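Long-range contacts in 3',5'-cyclic-nucleotide phosphodiesterase 1 (Saccharomyces cerevisiae, PDB 4OJV), which is a class-II phosphodiesterase of the metallo-hydrolase/oxidoreductase clan and carries two zinc ions in neighbouring sites: residues K26-D32 / S93-S97; P33-A37 / C199-W204. The contacts are given in a common frame with arbitrary orientation. Residue numbers count along the deposited sequence, not the author numbering.

Interaction 1. Residues K26-D32 / S93-S97; sequences KPARTED and SLLQS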
ATOM      1  N   LYS A  26     -17.985  13.736   3.004  1.00  9.89           N
ATOM      2  CA  LYS A  26     -19.440  13.651   2.995  1.00 10.47           C
ATOM      3  C   LYS A  26     -20.007  14.926   3.611  1.00 11.16           C
ATOM      4  O   LYS A  26     -19.304  15.648   4.320  1.00 11.23           O
ATOM      5  CB  LYS A  26     -19.941  12.411   3.749  1.00 11.40           C
ATOM      6  CG  LYS A  26     -19.614  12.411   5.242  1.00 11.49           C
ATOM      7  CD  LYS A  26     -20.207  11.204   5.975  1.00 12.76           C
ATOM      8  CE  LYS A  26     -21.701  11.324   6.256  1.00 13.52           C
ATOM      9  NZ  LYS A  26     -22.051  12.446   7.178  1.00 13.86           N
ATOM     10  N   PRO A  27     -21.297  15.209   3.360  1.00 11.10           N
ATOM     11  CA  PRO A  27     -21.929  16.327   4.049  1.00 11.81           C
ATOM     12  C   PRO A  27     -21.951  16.081   5.551  1.00 12.14           C
ATOM     13  O   PRO A  27     -22.076  14.938   6.000  1.00 12.80           O
ATOM     14  CB  PRO A  27     -23.359  16.313   3.496  1.00 12.72           C
ATOM     15  CG  PRO A  27     -23.247  15.647   2.166  1.00 12.48           C
ATOM     16  CD  PRO A  27     -22.207  14.582   2.382  1.00 11.67           C
ATOM     17  N   ALA A  28     -21.835  17.152   6.328  1.00 12.86           N
ATOM     18  CA  ALA A  28     -21.936  17.036   7.775  1.00 13.94           C
ATOM     19  C   ALA A  28     -23.305  16.508   8.202  1.00 13.86           C
ATOM     20  O   ALA A  28     -24.329  16.808   7.573  1.00 15.13           O
ATOM     21  CB  ALA A  28     -21.658  18.373   8.430  1.00 16.91           C
ATOM     22  N   ARG A  29     -23.296  15.694   9.255  1.00 13.86           N
ATOM     23  CA  ARG A  29     -24.503  15.287  10.008  1.00 14.37           C
ATOM     24  C   ARG A  29     -25.381  14.218   9.362  1.00 14.32           C
ATOM     25  O   ARG A  29     -25.983  13.418  10.073  1.00 16.00           O
ATOM     26  CB  ARG A  29     -25.363  16.503  10.383  1.00 17.37           C
ATOM     27  CG  ARG A  29     -24.690  17.472  11.341  1.00 20.43           C
ATOM     28  CD  ARG A  29     -25.501  18.752  11.551  1.00 23.82           C
ATOM     29  NE  ARG A  29     -25.626  19.536  10.319  1.00 26.33           N
ATOM     30  CZ  ARG A  29     -24.739  20.431   9.884  1.00 26.22           C
ATOM     31  NH1 ARG A  29     -23.642  20.701  10.585  1.00 24.70           N
ATOM     32  NH2 ARG A  29     -24.955  21.067   8.739  1.00 29.43           N
ATOM     33  N   THR A  30     -25.472  14.205   8.038  1.00 14.21           N
ATOM     34  CA  THR A  30     -26.399  13.295   7.353  1.00 14.70           C
ATOM     35  C   THR A  30     -25.889  11.850   7.363  1.00 14.44           C
ATOM     36  O   THR A  30     -24.690  11.600   7.540  1.00 14.25           O
ATOM     37  CB  THR A  30     -26.733  13.791   5.934  1.00 15.83           C
ATOM     38  OG1 THR A  30     -25.524  14.156   5.257  1.00 17.19           O
ATOM     39  CG2 THR A  30     -27.660  14.998   6.010  1.00 17.26           C
ATOM     40  N   GLU A  31     -26.785  10.887   7.169  1.00 15.33           N
ATOM     41  CA  GLU A  31     -26.436   9.485   7.437  1.00 15.91           C
ATOM     42  C   GLU A  31     -26.541   8.556   6.231  1.00 15.86           C
ATOM     43  O   GLU A  31     -26.646   7.340   6.383  1.00 18.56           O
ATOM     44  CB  GLU A  31     -27.216   8.929   8.631  1.00 17.52           C
ATOM     45  CG  GLU A  31     -28.719   8.844   8.441  1.00 20.19           C
ATOM     46  CD  GLU A  31     -29.427   8.515   9.736  1.00 23.06           C
ATOM     47  OE1 GLU A  31     -30.036   7.430   9.821  1.00 29.67           O
ATOM     48  OE2 GLU A  31     -29.349   9.329  10.677  1.00 22.71           O
ATOM     49  N   ASP A  32     -26.484   9.125   5.036  1.00 15.23           N
ATOM     50  CA  ASP A  32     -26.411   8.314   3.829  1.00 15.17           C
ATOM     51  C   ASP A  32     -25.134   7.480   3.842  1.00 14.79           C
ATOM     52  O   ASP A  32     -24.122   7.897   4.421  1.00 15.84           O
ATOM     53  CB  ASP A  32     -26.418   9.194   2.591  1.00 15.84           C
ATOM     54  CG  ASP A  32     -27.560  10.161   2.589  1.00 17.00           C
ATOM     55  OD1 ASP A  32     -28.677   9.769   2.194  1.00 19.26           O
ATOM     56  OD2 ASP A  32     -27.346  11.310   3.004  1.00 18.73           O
ATOM     57  N   SER A  93     -22.339  10.218  12.280  1.00 15.00           N
ATOM     58  CA  SER A  93     -23.315  10.100  11.201  1.00 16.62           C
ATOM     59  C   SER A  93     -22.884   9.086  10.141  1.00 17.08           C
ATOM     60  O   SER A  93     -23.739   8.375   9.610  1.00 20.12           O
ATOM     61  CB  SER A  93     -23.662  11.452  10.596  1.00 18.44           C
ATOM     62  OG  SER A  93     -22.542  12.027   9.968  1.00 19.05           O
ATOM     63  N   LEU A  94     -21.577   9.006   9.852  1.00 16.26           N
ATOM     64  CA  LEU A  94     -21.050   7.963   8.955  1.00 17.24           C
ATOM     65  C   LEU A  94     -21.345   6.578   9.548  1.00 17.53           C
ATOM     66  O   LEU A  94     -21.806   5.677   8.845  1.00 20.03           O
ATOM     67  CB  LEU A  94     -19.541   8.151   8.693  1.00 16.62           C
ATOM     68  CG  LEU A  94     -18.836   7.352   7.569  1.00 17.87           C
ATOM     69  CD1 LEU A  94     -17.538   8.021   7.149  1.00 20.26           C
ATOM     70  CD2 LEU A  94     -18.550   5.910   7.964  1.00 20.05           C
ATOM     71  N   LEU A  95     -21.103   6.425  10.848  1.00 16.43           N
ATOM     72  CA  LEU A  95     -21.358   5.152  11.532  1.00 18.00           C
ATOM     73  C   LEU A  95     -22.847   4.793  11.581  1.00 19.29           C
ATOM     74  O   LEU A  95     -23.202   3.609  11.561  1.00 20.67           O
ATOM     75  CB  LEU A  95     -20.771   5.176  12.943  1.00 19.46           C
ATOM     76  CG  LEU A  95     -19.243   5.152  13.003  1.00 19.70           C
ATOM     77  CD1 LEU A  95     -18.769   5.495  14.404  1.00 22.75           C
ATOM     78  CD2 LEU A  95     -18.693   3.803  12.566  1.00 21.40           C
ATOM     79  N   GLN A  96     -23.709   5.810  11.633  1.00 19.14           N
ATOM     80  CA  GLN A  96     -25.158   5.596  11.692  1.00 19.29           C
ATOM     81  C   GLN A  96     -25.699   4.838  10.479  1.00 20.63           C
ATOM     82  O   GLN A  96     -26.689   4.117  10.602  1.00 20.93           O
ATOM     83  CB  GLN A  96     -25.902   6.923  11.892  1.00 22.45           C
ATOM     84  CG  GLN A  96     -27.373   6.798  12.289  1.00 24.17           C
ATOM     85  CD  GLN A  96     -27.601   6.037  13.592  1.00 26.29           C
ATOM     86  OE1 GLN A  96     -28.639   5.398  13.770  1.00 32.54           O
ATOM     87  NE2 GLN A  96     -26.640   6.108  14.507  1.00 27.24           N
ATOM     88  N   SER A  97     -25.046   4.979   9.320  1.00 21.27           N
ATOM     89  CA  SER A  97     -25.466   4.250   8.116  1.00 21.97           C
ATOM     90  C   SER A  97     -25.355   2.729   8.283  1.00 24.39           C
ATOM     91  O   SER A  97     -26.050   1.975   7.602  1.00 29.82           O
ATOM     92  CB  SER A  97     -24.695   4.713   6.875  1.00 24.13           C
ATOM     93  OG  SER A  97     -23.342   4.305   6.929  1.00 22.76           O
TER
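This is a mainly polar contact, centred on a lysine, between the end of strand 22-27 with the loop that follows it and the short helix 92-96 near the surface of the molecule. The two segments bury 328 Å² between them, counting both sides. Ser93 and Glu31 lose the largest areas, and their CA atoms, 4.9 Å apart, mark the closest backbone approach. Lys26 is the hub. Its CA-to-CB bond points toward the helix, and the ammonium donates a hydrogen bond from Lys26 NZ to Ser93 OG at 2.9 Å. The same NZ also donates to Pro27 O and to Thr30 O, each 2.8 Å away, so that one buried amine binds carbonyls of its own turn while reaching across to the helix. Glu5 on strand 4-8 balances the charge with a salt bridge to Lys26. Around this centre the fit is close: Ser93 CB lies 3.1 Å from Arg29 O and 3.2 Å from Thr30 O. At the far end Glu31 O approaches Ser97 CB to 3.3 Å, while Ser97 OG turns back to donate a hydrogen bond to Leu94 O at 2.8 Å. Beneath the polar layer, Lys26 CD lies 4.1 Å from Leu94 CB. Leu94 also packs on Thr7 of strand 4-8 and on Leu35 of strand 35-38, whose CA-to-CB bond points away from loop 199-204. Helix 92-96 thereby covers the outer face of the first large sheet, over antiparallel strands 4-8, 22-27 and 35-38.

Interaction 2. Residues P33-A37 / C199-W204; sequences PELIA and CTIFPW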
ATOM      1  N   PRO A  33     -25.169   6.298   3.203  1.00 13.80           N
ATOM      2  CA  PRO A  33     -23.947   5.491   3.110  1.00 14.37           C
ATOM      3  C   PRO A  33     -22.950   6.006   2.069  1.00 13.52           C
ATOM      4  O   PRO A  33     -21.789   5.618   2.097  1.00 14.31           O
ATOM      5  CB  PRO A  33     -24.474   4.104   2.730  1.00 16.80           C
ATOM      6  CG  PRO A  33     -25.769   4.363   2.042  1.00 18.12           C
ATOM      7  CD  PRO A  33     -26.357   5.582   2.694  1.00 15.52           C
ATOM      8  N   GLU A  34     -23.391   6.871   1.165  1.00 13.69           N
ATOM      9  CA  GLU A  34     -22.547   7.310   0.064  1.00 13.51           C
ATOM     10  C   GLU A  34     -21.417   8.208   0.538  1.00 13.30           C
ATOM     11  O   GLU A  34     -21.588   9.050   1.418  1.00 13.92           O
ATOM     12  CB  GLU A  34     -23.381   8.005  -1.016  1.00 15.59           C
ATOM     13  CG  GLU A  34     -24.277   7.060  -1.812  1.00 18.38           C
ATOM     14  CD  GLU A  34     -25.593   6.731  -1.125  1.00 19.76           C
ATOM     15  OE1 GLU A  34     -25.956   7.404  -0.141  1.00 19.55           O
ATOM     16  OE2 GLU A  34     -26.282   5.793  -1.587  1.00 27.41           O
ATOM     17  N   LEU A  35     -20.251   8.004  -0.071  1.00 12.10           N
ATOM     18  CA  LEU A  35     -19.026   8.705   0.273  1.00 11.56           C
ATOM     19  C   LEU A  35     -18.251   9.034  -0.997  1.00 11.07           C
ATOM     20  O   LEU A  35     -18.296   8.263  -1.968  1.00 13.46           O
ATOM     21  CB  LEU A  35     -18.141   7.821   1.159  1.00 11.82           C
ATOM     22  CG  LEU A  35     -18.711   7.407   2.514  1.00 12.63           C
ATOM     23  CD1 LEU A  35     -17.886   6.300   3.155  1.00 14.16           C
ATOM     24  CD2 LEU A  35     -18.815   8.616   3.434  1.00 14.22           C
ATOM     25  N   ILE A  36     -17.545  10.164  -0.986  1.00 10.74           N
ATOM     26  CA  ILE A  36     -16.596  10.529  -2.034  1.00 11.63           C
ATOM     27  C   ILE A  36     -15.184  10.305  -1.504  1.00 10.04           C
ATOM     28  O   ILE A  36     -14.913  10.595  -0.341  1.00 10.66           O
ATOM     29  CB  ILE A  36     -16.744  12.027  -2.438  1.00 14.44           C
ATOM     30  CG1 ILE A  36     -18.004  12.233  -3.295  1.00 15.88           C
ATOM     31  CG2 ILE A  36     -15.472  12.546  -3.113  1.00 15.09           C
ATOM     32  CD1 ILE A  36     -18.317  13.692  -3.537  1.00 18.14           C
ATOM     33  N   ALA A  37     -14.279   9.809  -2.342  1.00  9.58           N
ATOM     34  CA  ALA A  37     -12.855   9.780  -2.011  1.00  9.29           C
ATOM     35  C   ALA A  37     -12.100  10.778  -2.884  1.00  9.50           C
ATOM     36  O   ALA A  37     -12.338  10.859  -4.095  1.00 11.08           O
ATOM     37  CB  ALA A  37     -12.290   8.382  -2.208  1.00 10.33           C
ATOM     38  N   CYS A 199     -21.312  16.724  -8.604  1.00 21.30           N
ATOM     39  CA  CYS A 199     -21.155  15.460  -7.898  1.00 19.65           C
ATOM     40  C   CYS A 199     -22.420  14.630  -8.099  1.00 20.68           C
ATOM     41  O   CYS A 199     -23.505  15.178  -8.327  1.00 21.63           O
ATOM     42  CB  CYS A 199     -20.896  15.678  -6.410  1.00 19.46           C
ATOM     43  SG  CYS A 199     -19.286  16.405  -6.012  1.00 19.85           S
ATOM     44  N   THR A 200     -22.281  13.311  -8.008  1.00 20.45           N
ATOM     45  CA  THR A 200     -23.345  12.379  -8.389  1.00 21.19           C
ATOM     46  C   THR A 200     -24.446  12.238  -7.337  1.00 20.83           C
ATOM     47  O   THR A 200     -25.618  12.073  -7.680  1.00 25.87           O
ATOM     48  CB  THR A 200     -22.774  10.984  -8.726  1.00 21.85           C
ATOM     49  OG1 THR A 200     -22.267  10.369  -7.537  1.00 23.64           O
ATOM     50  CG2 THR A 200     -21.657  11.085  -9.759  1.00 23.39           C
ATOM     51  N   ILE A 201     -24.084  12.284  -6.059  1.00 19.75           N
ATOM     52  CA  ILE A 201     -25.087  12.096  -5.001  1.00 21.77           C
ATOM     53  C   ILE A 201     -25.251  13.354  -4.154  1.00 21.30           C
ATOM     54  O   ILE A 201     -26.383  13.812  -3.916  1.00 21.98           O
ATOM     55  CB  ILE A 201     -24.782  10.869  -4.097  1.00 22.56           C
ATOM     56  CG1 ILE A 201     -24.675   9.581  -4.929  1.00 26.23           C
ATOM     57  CG2 ILE A 201     -25.810  10.726  -2.970  1.00 23.81           C
ATOM     58  CD1 ILE A 201     -25.976   9.075  -5.528  1.00 28.68           C
ATOM     59  N   PHE A 202     -24.135  13.930  -3.712  1.00 16.21           N
ATOM     60  CA  PHE A 202     -24.223  15.102  -2.857  1.00 15.37           C
ATOM     61  C   PHE A 202     -24.554  16.322  -3.703  1.00 14.82           C
ATOM     62  O   PHE A 202     -24.153  16.389  -4.862  1.00 14.91           O
ATOM     63  CB  PHE A 202     -22.924  15.351  -2.083  1.00 14.39           C
ATOM     64  CG  PHE A 202     -22.402  14.148  -1.333  1.00 13.54           C
ATOM     65  CD1 PHE A 202     -23.260  13.244  -0.704  1.00 13.79           C
ATOM     66  CD2 PHE A 202     -21.028  13.949  -1.219  1.00 13.12           C
ATOM     67  CE1 PHE A 202     -22.759  12.148  -0.015  1.00 14.47           C
ATOM     68  CE2 PHE A 202     -20.522  12.858  -0.527  1.00 13.06           C
ATOM     69  CZ  PHE A 202     -21.388  11.962   0.077  1.00 13.91           C
ATOM     70  N   PRO A 203     -25.267  17.301  -3.115  1.00 15.35           N
ATOM     71  CA  PRO A 203     -25.643  18.521  -3.845  1.00 15.61           C
ATOM     72  C   PRO A 203     -24.465  19.499  -3.896  1.00 15.24           C
ATOM     73  O   PRO A 203     -24.546  20.634  -3.393  1.00 15.59           O
ATOM     74  CB  PRO A 203     -26.818  19.067  -3.029  1.00 17.79           C
ATOM     75  CG  PRO A 203     -26.557  18.584  -1.643  1.00 18.34           C
ATOM     76  CD  PRO A 203     -25.903  17.237  -1.786  1.00 17.32           C
ATOM     77  N   TRP A 204     -23.373  19.019  -4.492  1.00 14.26           N
ATOM     78  CA  TRP A 204     -22.104  19.732  -4.545  1.00 13.36           C
ATOM     79  C   TRP A 204     -21.625  19.917  -5.948  1.00 13.06           C
ATOM     80  O   TRP A 204     -21.868  19.077  -6.818  1.00 16.06           O
ATOM     81  CB  TRP A 204     -21.014  18.947  -3.844  1.00 13.48           C
ATOM     82  CG  TRP A 204     -21.163  18.698  -2.384  1.00 12.66           C
ATOM     83  CD1 TRP A 204     -22.166  19.116  -1.513  1.00 12.73           C
ATOM     84  CD2 TRP A 204     -20.235  17.935  -1.568  1.00 12.11           C
ATOM     85  NE1 TRP A 204     -21.922  18.675  -0.235  1.00 12.45           N
ATOM     86  CE2 TRP A 204     -20.764  17.948  -0.206  1.00 11.56           C
ATOM     87  CE3 TRP A 204     -19.046  17.259  -1.827  1.00 12.95           C
ATOM     88  CZ2 TRP A 204     -20.114  17.303   0.839  1.00 12.02           C
ATOM     89  CZ3 TRP A 204     -18.401  16.622  -0.766  1.00 12.68           C
ATOM     90  CH2 TRP A 204     -18.919  16.645   0.532  1.00 12.00           C
TER
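Ile36, Glu34 and Phe202 lose the most surface here (73, 66 and 63 Å²), and together they define a largely buried join, with an apolar core round Ile36, between the start of strand 35-38 and the loop at 199-204. The CA-to-CB bond of Ile36 points toward the loop, and the terminal methyl Ile36 CD1 lies 3.6 Å from Phe202 CD2, 3.8 Å from Cys199 SG and 4.0 Å from Trp204 CE3. One methyl is thus held by three side chains of the turn. Phe202 reaches along the strand: its CZ is 4.0 Å from Leu35 CA and 3.2 Å from Glu34 O, the carbonyl oxygen lying at the ring edge, near its plane. Glu34 forms the partly exposed margin, with Glu34 CG 4.0 Å from Ile201 CG1. The loop is closed on itself by a backbone hydrogen bond from Cys199 N to Trp204 O (3.0 Å), across a reversal that includes an inverse gamma turn centred on Pro203; Thr200 is also hydrogen-bonded to Asp123 of strand 121-125. Because Leu35 points away from the loop and Ile36 toward it, the turn lies against one face of the sheet. There Phe202 and Trp204 also rest on Pro27 of strand 22-27, while Cys199 and Trp204 touch Phe230 of strand 222-232, so the contact lies between the two large sheets, consistent with the metallo-beta-lactamase-type sandwich of the clan.

How the interactions relate
From the N terminus, the chain enters interaction 1 at 26-32 and passes directly into 33-37, the first half of interaction 2. Interaction 1 closes at 93-97 after 60 intervening residues; interaction 2 closes later, at 199-204, after 161. The segments alternate, so the two closures cross. Their centres are 11 Å apart and they meet directly: Pro27 CD is 3.5 Å from Phe202 CE1, and Pro27 N is 3.5 Å from Trp204 CZ2. Consecutive antiparallel strands 22-27 and 35-38 are the shared element. Interaction 1 ties this pair to helix 92-96, whereas interaction 2 ties it to the turn that joins strands 197-198 and 204-215 of the second large sheet.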